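Local coordinates for protein 2-hydroxyhepta-2,4-diene-1,7-dioate isomerase (Mycobacterium abscessus, PDB 3RR6) that is of unsettled function but belongs to the fumarylacetoacetate hydrolase family and may be a metal-binding isomerase or acetylpyruvate hydrolase, at residues 104-109 with 171-176; 110-115 with 153-158; 127-132 with 221-226. One frame throughout, in Å; residues are numbered along the deposited sequence.

Contact 1 of 3, residues 104-109 with 171-176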
ATOM      1  N   LEU A 104       0.410  -8.550  11.561  1.00 16.40           N
ATOM      2  CA  LEU A 104      -0.935  -8.927  11.991  1.00 16.78           C
ATOM      3  C   LEU A 104      -1.539  -9.892  10.975  1.00 16.30           C
ATOM      4  O   LEU A 104      -1.251  -9.794   9.784  1.00 15.68           O
ATOM      5  CB  LEU A 104      -1.852  -7.706  12.142  1.00 17.47           C
ATOM      6  CG  LEU A 104      -1.725  -6.861  13.397  1.00 21.05           C
ATOM      7  CD1 LEU A 104      -2.605  -5.628  13.248  1.00 23.53           C
ATOM      8  CD2 LEU A 104      -2.117  -7.652  14.633  1.00 23.71           C
ATOM      9  N   PRO A 105      -2.373 -10.832  11.433  1.00 16.20           N
ATOM     10  CA  PRO A 105      -2.901 -11.795  10.473  1.00 15.81           C
ATOM     11  C   PRO A 105      -3.971 -11.231   9.541  1.00 15.15           C
ATOM     12  O   PRO A 105      -4.842 -10.466   9.954  1.00 14.99           O
ATOM     13  CB  PRO A 105      -3.483 -12.910  11.355  1.00 16.95           C
ATOM     14  CG  PRO A 105      -3.680 -12.311  12.677  1.00 18.51           C
ATOM     15  CD  PRO A 105      -2.708 -11.184  12.821  1.00 16.98           C
ATOM     16  N   ILE A 106      -3.873 -11.617   8.279  1.00 14.16           N
ATOM     17  CA  ILE A 106      -4.982 -11.525   7.349  1.00 13.81           C
ATOM     18  C   ILE A 106      -5.973 -12.609   7.756  1.00 14.25           C
ATOM     19  O   ILE A 106      -5.631 -13.800   7.771  1.00 13.97           O
ATOM     20  CB  ILE A 106      -4.505 -11.724   5.894  1.00 13.29           C
ATOM     21  CG1 ILE A 106      -3.535 -10.618   5.477  1.00 13.74           C
ATOM     22  CG2 ILE A 106      -5.702 -11.776   4.941  1.00 13.74           C
ATOM     23  CD1 ILE A 106      -2.693 -11.006   4.293  1.00 13.53           C
ATOM     24  N   GLN A 107      -7.184 -12.199   8.120  1.00 14.14           N
ATOM     25  CA  GLN A 107      -8.213 -13.120   8.605  0.50 14.88           C
ATOM     26  C   GLN A 107      -9.155 -13.492   7.474  1.00 15.02           C
ATOM     27  O   GLN A 107      -9.926 -12.650   6.989  1.00 15.05           O
ATOM     28  CB  GLN A 107      -9.008 -12.490   9.752  0.50 15.29           C
ATOM     29  CG  GLN A 107      -8.203 -12.240  11.019  0.50 16.14           C
ATOM     30  CD  GLN A 107      -7.885 -13.506  11.795  0.50 17.98           C
ATOM     31  OE1 GLN A 107      -8.350 -14.601  11.463  0.50 19.80           O
ATOM     32  NE2 GLN A 107      -7.075 -13.361  12.834  0.50 19.02           N
ATOM     33  N   LEU A 108      -9.102 -14.750   7.042  1.00 14.90           N
ATOM     34  CA  LEU A 108      -9.950 -15.192   5.949  1.00 15.39           C
ATOM     35  C   LEU A 108     -11.386 -15.360   6.444  1.00 16.60           C
ATOM     36  O   LEU A 108     -11.626 -16.118   7.386  1.00 17.15           O
ATOM     37  CB  LEU A 108      -9.425 -16.494   5.345  1.00 15.62           C
ATOM     38  CG  LEU A 108      -7.986 -16.462   4.823  1.00 15.43           C
ATOM     39  CD1 LEU A 108      -7.660 -17.799   4.156  1.00 17.06           C
ATOM     40  CD2 LEU A 108      -7.765 -15.295   3.851  1.00 16.27           C
ATOM     41  N   PRO A 109     -12.336 -14.646   5.821  1.00 17.23           N
ATOM     42  CA  PRO A 109     -13.733 -14.678   6.246  1.00 18.66           C
ATOM     43  C   PRO A 109     -14.380 -16.035   6.053  1.00 18.62           C
ATOM     44  O   PRO A 109     -14.099 -16.697   5.065  1.00 17.72           O
ATOM     45  CB  PRO A 109     -14.402 -13.666   5.298  1.00 18.83           C
ATOM     46  CG  PRO A 109     -13.359 -12.847   4.805  1.00 18.95           C
ATOM     47  CD  PRO A 109     -12.142 -13.677   4.728  1.00 17.37           C
ATOM     48  N   PHE A 171      -8.150  -6.899   4.982  1.00 10.32           N
ATOM     49  CA  PHE A 171      -7.790  -7.077   3.566  1.00 10.36           C
ATOM     50  C   PHE A 171      -6.931  -5.954   2.955  1.00 10.66           C
ATOM     51  O   PHE A 171      -6.715  -5.949   1.749  1.00 10.97           O
ATOM     52  CB  PHE A 171      -9.041  -7.335   2.710  1.00 10.70           C
ATOM     53  CG  PHE A 171      -9.518  -8.774   2.722  1.00 10.70           C
ATOM     54  CD1 PHE A 171      -9.239  -9.647   3.774  1.00 11.91           C
ATOM     55  CD2 PHE A 171     -10.260  -9.248   1.655  1.00 11.23           C
ATOM     56  CE1 PHE A 171      -9.691 -10.958   3.745  1.00 13.31           C
ATOM     57  CE2 PHE A 171     -10.710 -10.555   1.626  1.00 11.61           C
ATOM     58  CZ  PHE A 171     -10.430 -11.406   2.668  1.00 12.71           C
ATOM     59  N   CYS A 172      -6.416  -5.040   3.778  1.00 10.73           N
ATOM     60  CA  CYS A 172      -5.429  -4.054   3.302  1.00 10.63           C
ATOM     61  C   CYS A 172      -4.191  -3.946   4.194  1.00 10.76           C
ATOM     62  O   CYS A 172      -3.967  -2.915   4.840  1.00 10.70           O
ATOM     63  CB  CYS A 172      -6.079  -2.678   3.120  1.00 10.84           C
ATOM     64  SG  CYS A 172      -5.096  -1.604   2.020  1.00 14.05           S
ATOM     65  N   PRO A 173      -3.343  -4.992   4.196  1.00 10.79           N
ATOM     66  CA  PRO A 173      -2.014  -4.797   4.767  1.00 11.11           C
ATOM     67  C   PRO A 173      -1.324  -3.575   4.172  1.00 10.66           C
ATOM     68  O   PRO A 173      -1.361  -3.369   2.951  1.00 11.05           O
ATOM     69  CB  PRO A 173      -1.274  -6.082   4.382  1.00 11.13           C
ATOM     70  CG  PRO A 173      -2.365  -7.111   4.251  1.00 11.85           C
ATOM     71  CD  PRO A 173      -3.556  -6.377   3.734  1.00 11.25           C
ATOM     72  N   LEU A 174      -0.705  -2.790   5.050  1.00 11.17           N
ATOM     73  CA  LEU A 174      -0.022  -1.563   4.675  0.50 10.67           C
ATOM     74  C   LEU A 174       1.220  -1.391   5.549  1.00 11.32           C
ATOM     75  O   LEU A 174       1.141  -1.526   6.771  1.00 11.38           O
ATOM     76  CB  LEU A 174      -0.977  -0.387   4.870  0.50 10.73           C
ATOM     77  CG  LEU A 174      -0.620   0.935   4.202  0.50  8.76           C
ATOM     78  CD1 LEU A 174      -0.758   0.846   2.683  0.50  8.13           C
ATOM     79  CD2 LEU A 174      -1.513   2.050   4.762  0.50  8.71           C
ATOM     80  N   GLY A 175       2.352  -1.074   4.935  1.00 11.59           N
ATOM     81  CA  GLY A 175       3.593  -0.892   5.684  1.00 12.16           C
ATOM     82  C   GLY A 175       4.812  -1.317   4.897  1.00 12.63           C
ATOM     83  O   GLY A 175       4.704  -1.595   3.709  1.00 13.09           O
ATOM     84  N   PRO A 176       5.980  -1.395   5.554  1.00 12.89           N
ATOM     85  CA  PRO A 176       6.226  -1.202   6.997  1.00 13.34           C
ATOM     86  C   PRO A 176       6.382   0.258   7.430  1.00 13.22           C
ATOM     87  O   PRO A 176       6.313   0.563   8.622  1.00 13.94           O
ATOM     88  CB  PRO A 176       7.543  -1.945   7.214  1.00 13.88           C
ATOM     89  CG  PRO A 176       8.240  -1.801   5.925  1.00 13.88           C
ATOM     90  CD  PRO A 176       7.182  -1.911   4.874  1.00 13.74           C
TER
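Ile-106 and Phe-171 bring the backbones closest, their CA atoms 6.5 Å apart, while the two segments run in nearly opposite directions. The contact rests on apolar groups, and the ring of Phe-171 has the largest share. Its far end, CE1 and CZ, reaches tip to tip toward the ring of Pro-109: CZ of Phe-171 lies 3.5 Å from CD of Pro-109 and 3.9 Å from its CG. The approach is oblique to the aromatic plane. Near that plane, at the ring edge, the carbonyl O of Gln-107 sits 3.7 Å from CE1 of Phe-171, where the slightly positive rim would suit a carbonyl oxygen. Ile-106 contributes both its branches. A chi1 of -63° puts its CG1 beside the backbone N and leaves CG2 anti to it, and CG2 comes within 4.2 Å of CE1 of Phe-171, again obliquely. The other branch goes to Pro-173, two residues after Phe-171, and CG1 and CD1 of Ile-106 both lie 3.9 Å from CG of Pro-173. These two side chains cross at about a right angle, so that the tip of the proline ring rests on the ethyl arm. A polar link lies just beside the second segment, where the N-H of Gln-107 is hydrogen-bonded to OG1 of Thr-170. Around this largely buried contact, strand 106-107 pairs through Ile-106 with strand 254-261 at the border of one sheet. Phe-171 and Pro-173 lie against Val-150 of strand 141-152, and Phe-171 also meets Val-115 of strand 115-125. The contact thus packs the outermost strand of the five-stranded sheet against strands 141-152 and 172-179 of the other sheet system.

Contact 2 of 3, residues 110-115 with 153-158. With EDO (1,2-ethanediol), chain E.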
ATOM      1  N   PRO A 110     -15.267 -16.446   6.975  1.00 19.97           N
ATOM      2  CA  PRO A 110     -15.947 -17.721   6.763  1.00 20.59           C
ATOM      3  C   PRO A 110     -16.795 -17.762   5.491  1.00 20.36           C
ATOM      4  O   PRO A 110     -17.044 -18.847   4.967  1.00 21.52           O
ATOM      5  CB  PRO A 110     -16.834 -17.886   8.009  1.00 21.35           C
ATOM      6  CG  PRO A 110     -16.768 -16.642   8.748  1.00 21.44           C
ATOM      7  CD  PRO A 110     -15.676 -15.777   8.220  1.00 20.62           C
ATOM      8  N   SER A 111     -17.216 -16.599   4.998  1.00 19.26           N
ATOM      9  CA  SER A 111     -18.008 -16.529   3.777  1.00 19.03           C
ATOM     10  C   SER A 111     -17.175 -16.538   2.490  1.00 18.40           C
ATOM     11  O   SER A 111     -17.747 -16.596   1.400  1.00 18.26           O
ATOM     12  CB  SER A 111     -18.895 -15.285   3.790  1.00 18.96           C
ATOM     13  OG  SER A 111     -18.126 -14.095   3.763  1.00 18.46           O
ATOM     14  N   ALA A 112     -15.848 -16.475   2.616  1.00 18.28           N
ATOM     15  CA  ALA A 112     -14.956 -16.424   1.449  1.00 18.46           C
ATOM     16  C   ALA A 112     -14.259 -17.754   1.229  1.00 19.03           C
ATOM     17  O   ALA A 112     -13.628 -18.283   2.146  1.00 19.86           O
ATOM     18  CB  ALA A 112     -13.912 -15.327   1.621  1.00 18.07           C
ATOM     19  N   THR A 113     -14.362 -18.273   0.010  1.00 19.30           N
ATOM     20  CA  THR A 113     -13.756 -19.550  -0.359  1.00 19.88           C
ATOM     21  C   THR A 113     -12.462 -19.439  -1.171  1.00 19.31           C
ATOM     22  O   THR A 113     -11.704 -20.411  -1.247  1.00 19.94           O
ATOM     23  CB  THR A 113     -14.745 -20.423  -1.170  1.00 20.28           C
ATOM     24  OG1 THR A 113     -14.971 -19.841  -2.460  1.00 21.70           O
ATOM     25  CG2 THR A 113     -16.072 -20.578  -0.424  1.00 22.67           C
ATOM     26  N   GLU A 114     -12.203 -18.286  -1.788  1.00 17.63           N
ATOM     27  CA  GLU A 114     -11.035 -18.117  -2.651  1.00 17.61           C
ATOM     28  C   GLU A 114     -10.460 -16.715  -2.482  1.00 15.96           C
ATOM     29  O   GLU A 114     -10.992 -15.759  -3.055  1.00 17.30           O
ATOM     30  CB  GLU A 114     -11.426 -18.324  -4.116  1.00 18.65           C
ATOM     31  CG  GLU A 114     -10.257 -18.294  -5.074  1.00 21.61           C
ATOM     32  CD  GLU A 114     -10.649 -18.551  -6.521  1.00 26.48           C
ATOM     33  OE1 GLU A 114      -9.746 -18.480  -7.388  1.00 30.21           O
ATOM     34  OE2 GLU A 114     -11.843 -18.813  -6.804  1.00 28.73           O
ATOM     35  N   VAL A 115      -9.387 -16.599  -1.705  1.00 13.56           N
ATOM     36  CA  VAL A 115      -8.814 -15.293  -1.372  1.00 12.63           C
ATOM     37  C   VAL A 115      -7.417 -15.186  -1.977  1.00 12.57           C
ATOM     38  O   VAL A 115      -6.606 -16.097  -1.822  1.00 12.44           O
ATOM     39  CB  VAL A 115      -8.754 -15.083   0.151  1.00 12.03           C
ATOM     40  CG1 VAL A 115      -8.102 -13.728   0.487  1.00 12.63           C
ATOM     41  CG2 VAL A 115     -10.167 -15.141   0.751  1.00 13.39           C
ATOM     42  N   ARG A 153     -12.027 -13.586  -4.423  1.00 13.71           N
ATOM     43  CA  ARG A 153     -12.412 -13.730  -5.830  1.00 14.95           C
ATOM     44  C   ARG A 153     -13.838 -14.268  -5.981  1.00 15.06           C
ATOM     45  O   ARG A 153     -14.545 -13.901  -6.920  1.00 15.91           O
ATOM     46  CB  ARG A 153     -11.428 -14.650  -6.576  1.00 15.92           C
ATOM     47  CG  ARG A 153      -9.949 -14.298  -6.470  1.00 18.93           C
ATOM     48  CD  ARG A 153      -9.598 -12.877  -6.903  1.00 22.87           C
ATOM     49  NE  ARG A 153      -9.876 -12.610  -8.317  1.00 26.71           N
ATOM     50  CZ  ARG A 153      -8.981 -12.658  -9.307  1.00 29.17           C
ATOM     51  NH1 ARG A 153      -7.710 -12.978  -9.079  1.00 30.22           N
ATOM     52  NH2 ARG A 153      -9.367 -12.386 -10.552  1.00 30.32           N
ATOM     53  N   ASP A 154     -14.261 -15.142  -5.071  1.00 15.15           N
ATOM     54  CA  ASP A 154     -15.623 -15.672  -5.122  1.00 15.71           C
ATOM     55  C   ASP A 154     -16.660 -14.573  -4.913  1.00 15.29           C
ATOM     56  O   ASP A 154     -17.741 -14.603  -5.497  1.00 16.09           O
ATOM     57  CB  ASP A 154     -15.844 -16.846  -4.150  1.00 16.10           C
ATOM     58  CG  ASP A 154     -15.366 -16.573  -2.735  1.00 17.09           C
ATOM     59  OD1 ASP A 154     -14.230 -16.084  -2.552  1.00 17.75           O
ATOM     60  OD2 ASP A 154     -16.121 -16.909  -1.788  1.00 19.14           O
ATOM     61  N   HIS A 155     -16.321 -13.577  -4.105  1.00 14.54           N
ATOM     62  CA  HIS A 155     -17.234 -12.461  -3.891  1.00 14.38           C
ATOM     63  C   HIS A 155     -17.299 -11.535  -5.095  1.00 15.12           C
ATOM     64  O   HIS A 155     -18.363 -10.997  -5.387  1.00 15.82           O
ATOM     65  CB  HIS A 155     -16.863 -11.692  -2.624  1.00 14.00           C
ATOM     66  CG  HIS A 155     -17.015 -12.508  -1.385  1.00 13.12           C
ATOM     67  ND1 HIS A 155     -16.635 -12.055  -0.138  1.00 12.78           N
ATOM     68  CD2 HIS A 155     -17.499 -13.761  -1.204  1.00 14.12           C
ATOM     69  CE1 HIS A 155     -16.872 -13.001   0.756  1.00 13.30           C
ATOM     70  NE2 HIS A 155     -17.406 -14.044   0.135  1.00 13.91           N
ATOM     71  N   GLN A 156     -16.183 -11.367  -5.797  1.00 15.65           N
ATOM     72  CA  GLN A 156     -16.166 -10.590  -7.043  1.00 16.74           C
ATOM     73  C   GLN A 156     -17.110 -11.235  -8.066  1.00 18.18           C
ATOM     74  O   GLN A 156     -17.878 -10.548  -8.739  1.00 19.06           O
ATOM     75  CB  GLN A 156     -14.748 -10.495  -7.621  1.00 17.22           C
ATOM     76  CG  GLN A 156     -13.755  -9.729  -6.750  1.00 17.78           C
ATOM     77  CD  GLN A 156     -12.369  -9.562  -7.369  1.00 22.43           C
ATOM     78  OE1 GLN A 156     -11.441 -10.273  -7.014  1.00 26.72           O
ATOM     79  NE2 GLN A 156     -12.231  -8.609  -8.289  1.00 27.58           N
ATOM     80  N   ARG A 157     -17.054 -12.561  -8.180  1.00 18.82           N
ATOM     81  CA  ARG A 157     -17.922 -13.281  -9.113  1.00 20.12           C
ATOM     82  C   ARG A 157     -19.399 -13.152  -8.740  1.00 20.36           C
ATOM     83  O   ARG A 157     -20.245 -12.969  -9.619  1.00 21.69           O
ATOM     84  CB  ARG A 157     -17.522 -14.753  -9.212  1.00 20.89           C
ATOM     85  CG  ARG A 157     -16.186 -14.985  -9.898  1.00 23.24           C
ATOM     86  CD  ARG A 157     -16.022 -16.451 -10.275  1.00 26.15           C
ATOM     87  NE  ARG A 157     -16.020 -17.325  -9.101  1.00 28.31           N
ATOM     88  CZ  ARG A 157     -14.941 -17.658  -8.390  1.00 28.86           C
ATOM     89  NH1 ARG A 157     -13.738 -17.199  -8.707  1.00 29.56           N
ATOM     90  NH2 ARG A 157     -15.069 -18.463  -7.340  1.00 31.01           N
ATOM     91  N   ALA A 158     -19.708 -13.232  -7.445  1.00 19.19           N
ATOM     92  CA  ALA A 158     -21.086 -13.174  -6.971  1.00 19.56           C
ATOM     93  C   ALA A 158     -21.705 -11.783  -7.125  1.00 19.17           C
ATOM     94  O   ALA A 158     -22.882 -11.663  -7.485  1.00 20.55           O
ATOM     95  CB  ALA A 158     -21.161 -13.618  -5.517  1.00 19.33           C
TER
HETATM   96  C1  EDO E 265     -20.218 -11.251   4.014  1.00 21.63           C
HETATM   97  O1  EDO E 265     -19.367 -11.771   2.994  1.00 17.04           O
HETATM   98  C2  EDO E 265     -21.620 -11.787   3.815  1.00 24.70           C
HETATM   99  O2  EDO E 265     -21.639 -13.204   4.076  1.00 26.73           O
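Ser-111 makes the first link to the helix through its carbonyl O, which accepts a nearly straight bond (165°) from NE2 of His-155 at 2.9 Å. The oxygen lies in the imidazole plane, but the N-H meets it from above the carbonyl plane. The hydroxyl OG of the same serine is hydrogen-bonded to O1 of a bound 1,2-ethanediol, 2.7 Å away, beside CE1 of the ring. ND1 of His-155 is hydrogen-bonded to His-168, so both ring nitrogens are engaged and the rotation of the imidazole is fixed. Ala-112 follows, its CB 3.9 Å from CE1 of His-155. At Thr-113 and Glu-114 two successive backbone N-H groups are received by one carboxylate: N of Thr-113 reaches OD2 of Asp-154 at 2.9 Å, and N of Glu-114 reaches OD1 of Asp-154 at 3.1 Å. Both come from above the carboxylate plane. CG of Asp-154 stands between its own backbone N and carbonyl carbon (chi1 49°), which turns the carboxylate toward the loop. Glu-114 then returns a bond to the helix start, its carbonyl O taking the N-H of Arg-153 at 2.8 Å. Its extended side chain ends in a salt bridge, OE2 of Glu-114 being gripped by NH1 of Arg-157 at 3.1 Å and by NH2 at 3.3 Å. The oxygen lies near the guanidinium plane, whereas carboxylate and guanidinium planes are turned 43° apart. One guanidinium face rests over Arg-153 O and Asp-154 CA of its own helix. The whole is a loop bound to the N-terminal part of a short helix, an acidic side chain holding consecutive loop amides, within the mainly beta fold of the fumarylacetoacetate hydrolase C-terminal domain.

Contact 3 of 3, residues 127-132 with 221-226. With EDO (1,2-ethanediol), chain I.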
ATOM      1  N   ARG A 127      -1.077  16.298   1.085  1.00 15.39           N
ATOM      2  CA  ARG A 127      -1.759  17.589   1.078  0.50 16.07           C
ATOM      3  C   ARG A 127      -3.199  17.394   0.633  1.00 15.74           C
ATOM      4  O   ARG A 127      -3.478  16.501  -0.161  1.00 14.89           O
ATOM      5  CB  ARG A 127      -1.079  18.541   0.095  0.50 16.89           C
ATOM      6  CG  ARG A 127       0.372  18.824   0.383  0.50 20.04           C
ATOM      7  CD  ARG A 127       0.892  19.906  -0.534  0.50 23.80           C
ATOM      8  NE  ARG A 127       2.215  20.366  -0.137  0.50 27.12           N
ATOM      9  CZ  ARG A 127       2.830  21.414  -0.676  0.50 29.61           C
ATOM     10  NH1 ARG A 127       2.241  22.106  -1.646  0.50 30.59           N
ATOM     11  NH2 ARG A 127       4.035  21.767  -0.253  0.50 31.28           N
ATOM     12  N   PRO A 128      -4.126  18.231   1.137  1.00 15.66           N
ATOM     13  CA  PRO A 128      -5.463  18.190   0.566  1.00 15.59           C
ATOM     14  C   PRO A 128      -5.414  18.684  -0.875  1.00 15.65           C
ATOM     15  O   PRO A 128      -4.787  19.708  -1.156  1.00 16.44           O
ATOM     16  CB  PRO A 128      -6.272  19.144   1.455  1.00 16.18           C
ATOM     17  CG  PRO A 128      -5.318  19.964   2.133  1.00 17.75           C
ATOM     18  CD  PRO A 128      -3.984  19.296   2.142  1.00 16.47           C
ATOM     19  N   CYS A 129      -6.043  17.951  -1.790  1.00 14.96           N
ATOM     20  CA  CYS A 129      -5.907  18.273  -3.202  1.00 14.91           C
ATOM     21  C   CYS A 129      -7.042  17.740  -4.055  1.00 14.44           C
ATOM     22  O   CYS A 129      -7.740  16.815  -3.670  1.00 14.34           O
ATOM     23  CB  CYS A 129      -4.553  17.791  -3.749  1.00 15.03           C
ATOM     24  SG  CYS A 129      -4.236  16.017  -3.628  1.00 15.70           S
ATOM     25  N   LYS A 130      -7.219  18.377  -5.208  1.00 14.25           N
ATOM     26  CA  LYS A 130      -8.289  18.096  -6.159  1.00 14.41           C
ATOM     27  C   LYS A 130      -7.830  18.602  -7.528  1.00 14.56           C
ATOM     28  O   LYS A 130      -7.174  19.645  -7.615  1.00 15.06           O
ATOM     29  CB  LYS A 130      -9.567  18.814  -5.734  1.00 14.67           C
ATOM     30  CG  LYS A 130     -10.788  18.570  -6.618  1.00 15.72           C
ATOM     31  CD  LYS A 130     -11.375  17.187  -6.411  1.00 16.03           C
ATOM     32  CE  LYS A 130     -12.424  16.872  -7.460  1.00 18.14           C
ATOM     33  NZ  LYS A 130     -13.621  17.727  -7.334  1.00 19.22           N
ATOM     34  N   ASP A 131      -8.170  17.879  -8.591  1.00 14.28           N
ATOM     35  CA  ASP A 131      -7.827  18.302  -9.960  1.00 15.03           C
ATOM     36  C   ASP A 131      -6.331  18.554 -10.131  1.00 14.57           C
ATOM     37  O   ASP A 131      -5.910  19.570 -10.724  1.00 15.70           O
ATOM     38  CB  ASP A 131      -8.619  19.558 -10.360  1.00 15.93           C
ATOM     39  CG  ASP A 131     -10.107  19.335 -10.383  1.00 18.25           C
ATOM     40  OD1 ASP A 131     -10.541  18.232 -10.759  1.00 21.26           O
ATOM     41  OD2 ASP A 131     -10.855  20.284 -10.045  1.00 22.74           O
ATOM     42  N   VAL A 132      -5.523  17.633  -9.619  1.00 13.64           N
ATOM     43  CA  VAL A 132      -4.067  17.749  -9.695  1.00 13.39           C
ATOM     44  C   VAL A 132      -3.595  17.268 -11.062  1.00 13.56           C
ATOM     45  O   VAL A 132      -3.873  16.138 -11.442  1.00 14.01           O
ATOM     46  CB  VAL A 132      -3.387  16.889  -8.601  1.00 13.18           C
ATOM     47  CG1 VAL A 132      -1.864  17.038  -8.647  1.00 13.77           C
ATOM     48  CG2 VAL A 132      -3.901  17.255  -7.214  1.00 13.50           C
ATOM     49  N   MET A 221     -12.310  12.757  -7.065  1.00 11.20           N
ATOM     50  CA  MET A 221     -12.577  12.983  -5.642  1.00 11.38           C
ATOM     51  C   MET A 221     -11.456  13.767  -4.985  1.00 11.20           C
ATOM     52  O   MET A 221     -10.274  13.595  -5.318  1.00 11.41           O
ATOM     53  CB  MET A 221     -12.767  11.649  -4.911  1.00 11.30           C
ATOM     54  CG  MET A 221     -11.593  10.697  -5.006  1.00 12.03           C
ATOM     55  SD  MET A 221     -11.989   9.043  -4.381  1.00 13.75           S
ATOM     56  CE  MET A 221     -13.009   8.414  -5.723  1.00 15.58           C
ATOM     57  N   THR A 222     -11.834  14.612  -4.035  1.00 11.27           N
ATOM     58  CA  THR A 222     -10.863  15.271  -3.173  1.00 12.03           C
ATOM     59  C   THR A 222     -10.063  14.222  -2.396  1.00 11.78           C
ATOM     60  O   THR A 222     -10.613  13.241  -1.880  1.00 11.88           O
ATOM     61  CB  THR A 222     -11.557  16.230  -2.202  1.00 12.30           C
ATOM     62  OG1 THR A 222     -12.101  17.338  -2.928  1.00 12.89           O
ATOM     63  CG2 THR A 222     -10.581  16.758  -1.153  1.00 13.36           C
ATOM     64  N   LEU A 223      -8.748  14.433  -2.337  1.00 12.45           N
ATOM     65  CA  LEU A 223      -7.845  13.583  -1.570  1.00 12.61           C
ATOM     66  C   LEU A 223      -7.379  14.363  -0.342  1.00 13.02           C
ATOM     67  O   LEU A 223      -7.157  15.576  -0.407  1.00 14.24           O
ATOM     68  CB  LEU A 223      -6.656  13.162  -2.418  1.00 13.09           C
ATOM     69  CG  LEU A 223      -7.000  12.242  -3.599  1.00 12.89           C
ATOM     70  CD1 LEU A 223      -5.814  12.092  -4.540  1.00 14.77           C
ATOM     71  CD2 LEU A 223      -7.475  10.880  -3.086  1.00 16.44           C
ATOM     72  N   LEU A 224      -7.270  13.668   0.781  1.00 13.04           N
ATOM     73  CA  LEU A 224      -6.887  14.281   2.055  1.00 13.89           C
ATOM     74  C   LEU A 224      -5.516  13.750   2.482  1.00 13.40           C
ATOM     75  O   LEU A 224      -5.142  12.645   2.105  1.00 12.90           O
ATOM     76  CB  LEU A 224      -7.940  13.950   3.109  1.00 14.67           C
ATOM     77  CG  LEU A 224      -9.355  14.430   2.761  1.00 17.92           C
ATOM     78  CD1 LEU A 224     -10.384  13.904   3.758  1.00 22.26           C
ATOM     79  CD2 LEU A 224      -9.398  15.958   2.651  1.00 20.83           C
ATOM     80  N   PRO A 225      -4.766  14.530   3.277  1.00 13.59           N
ATOM     81  CA  PRO A 225      -3.501  14.012   3.787  1.00 13.48           C
ATOM     82  C   PRO A 225      -3.712  12.708   4.526  1.00 13.03           C
ATOM     83  O   PRO A 225      -4.605  12.601   5.379  1.00 13.82           O
ATOM     84  CB  PRO A 225      -3.022  15.115   4.739  1.00 14.10           C
ATOM     85  CG  PRO A 225      -3.675  16.337   4.241  1.00 15.50           C
ATOM     86  CD  PRO A 225      -5.022  15.898   3.749  1.00 14.26           C
ATOM     87  N   GLY A 226      -2.897  11.722   4.175  1.00 12.06           N
ATOM     88  CA  GLY A 226      -3.001  10.390   4.721  1.00 12.05           C
ATOM     89  C   GLY A 226      -3.729   9.395   3.839  1.00 11.78           C
ATOM     90  O   GLY A 226      -3.605   8.193   4.048  1.00 12.02           O
TER
HETATM   91  C1  EDO I 269      -5.034  21.083  -5.351  1.00 31.46           C
HETATM   92  O1  EDO I 269      -6.448  21.234  -5.146  1.00 35.50           O
HETATM   93  C2  EDO I 269      -4.688  20.514  -6.720  1.00 31.52           C
HETATM   94  O2  EDO I 269      -5.100  21.347  -7.829  1.00 30.10           O
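Cys-129, with a chi1 of 60° that sets SG between its backbone N and carbonyl carbon, lays this sulfur beside CB of Leu-223 at 3.9 Å. At the same pair the backbones form a single antiparallel beta bridge, a hydrogen-bonded pair joining two loops of the fumarylacetoacetate hydrolase domain that run in nearly opposite directions. Leu-223 N donates a hydrogen bond to Cys-129 O at 2.9 Å, almost straight at 174°. The return bond from Cys-129 N to Leu-223 O is more bent (157°) at 3.0 Å. The CA-H of Pro-128 also points at Leu-223 O. Toward one end the two proline rings cross at a slant, CD of Pro-128 lying 3.6 Å from CG of Pro-225. Toward the other, Lys-130 lies across Thr-222 at about a right angle, so that the aliphatic chain of the lysine, bent about its CB-CG and CD-CE bonds, passes over the backbone of the second loop. Leu-223 is the buried member and turns to Val-217 and Ser-218 of helix 210-220. A bound 1,2-ethanediol accepts the N-H of Lys-130 through its O1, though its placement is doubtful. CD of Lys-130 comes 3.5 Å from Thr-222 N and 3.6 Å from OG1 of Thr-222.

Overall arrangement
Followed from the N terminus, the chain passes 104-109, then directly 110-115, and later 127-132 before any partner segment is reached. Contact 2 closes first, at 153-158 on helix 153-159, and is nested inside the larger loop that contact 1 closes at 171-176. Contact 3 opens within both loops and closes only at 221-226, so it crosses each. Contacts 1 and 2 touch, since Val-115 CG1 packs on Leu-108 CD2; together they tie the edge of the five-stranded sheet to strands 172-179, 141-152 and 115-125 and helix 153-159. On the opposite side of the chain's centre from contact 1, contact 3 joins the loop after strand 115-125 to the one between helix 210-220 and strand 228-230.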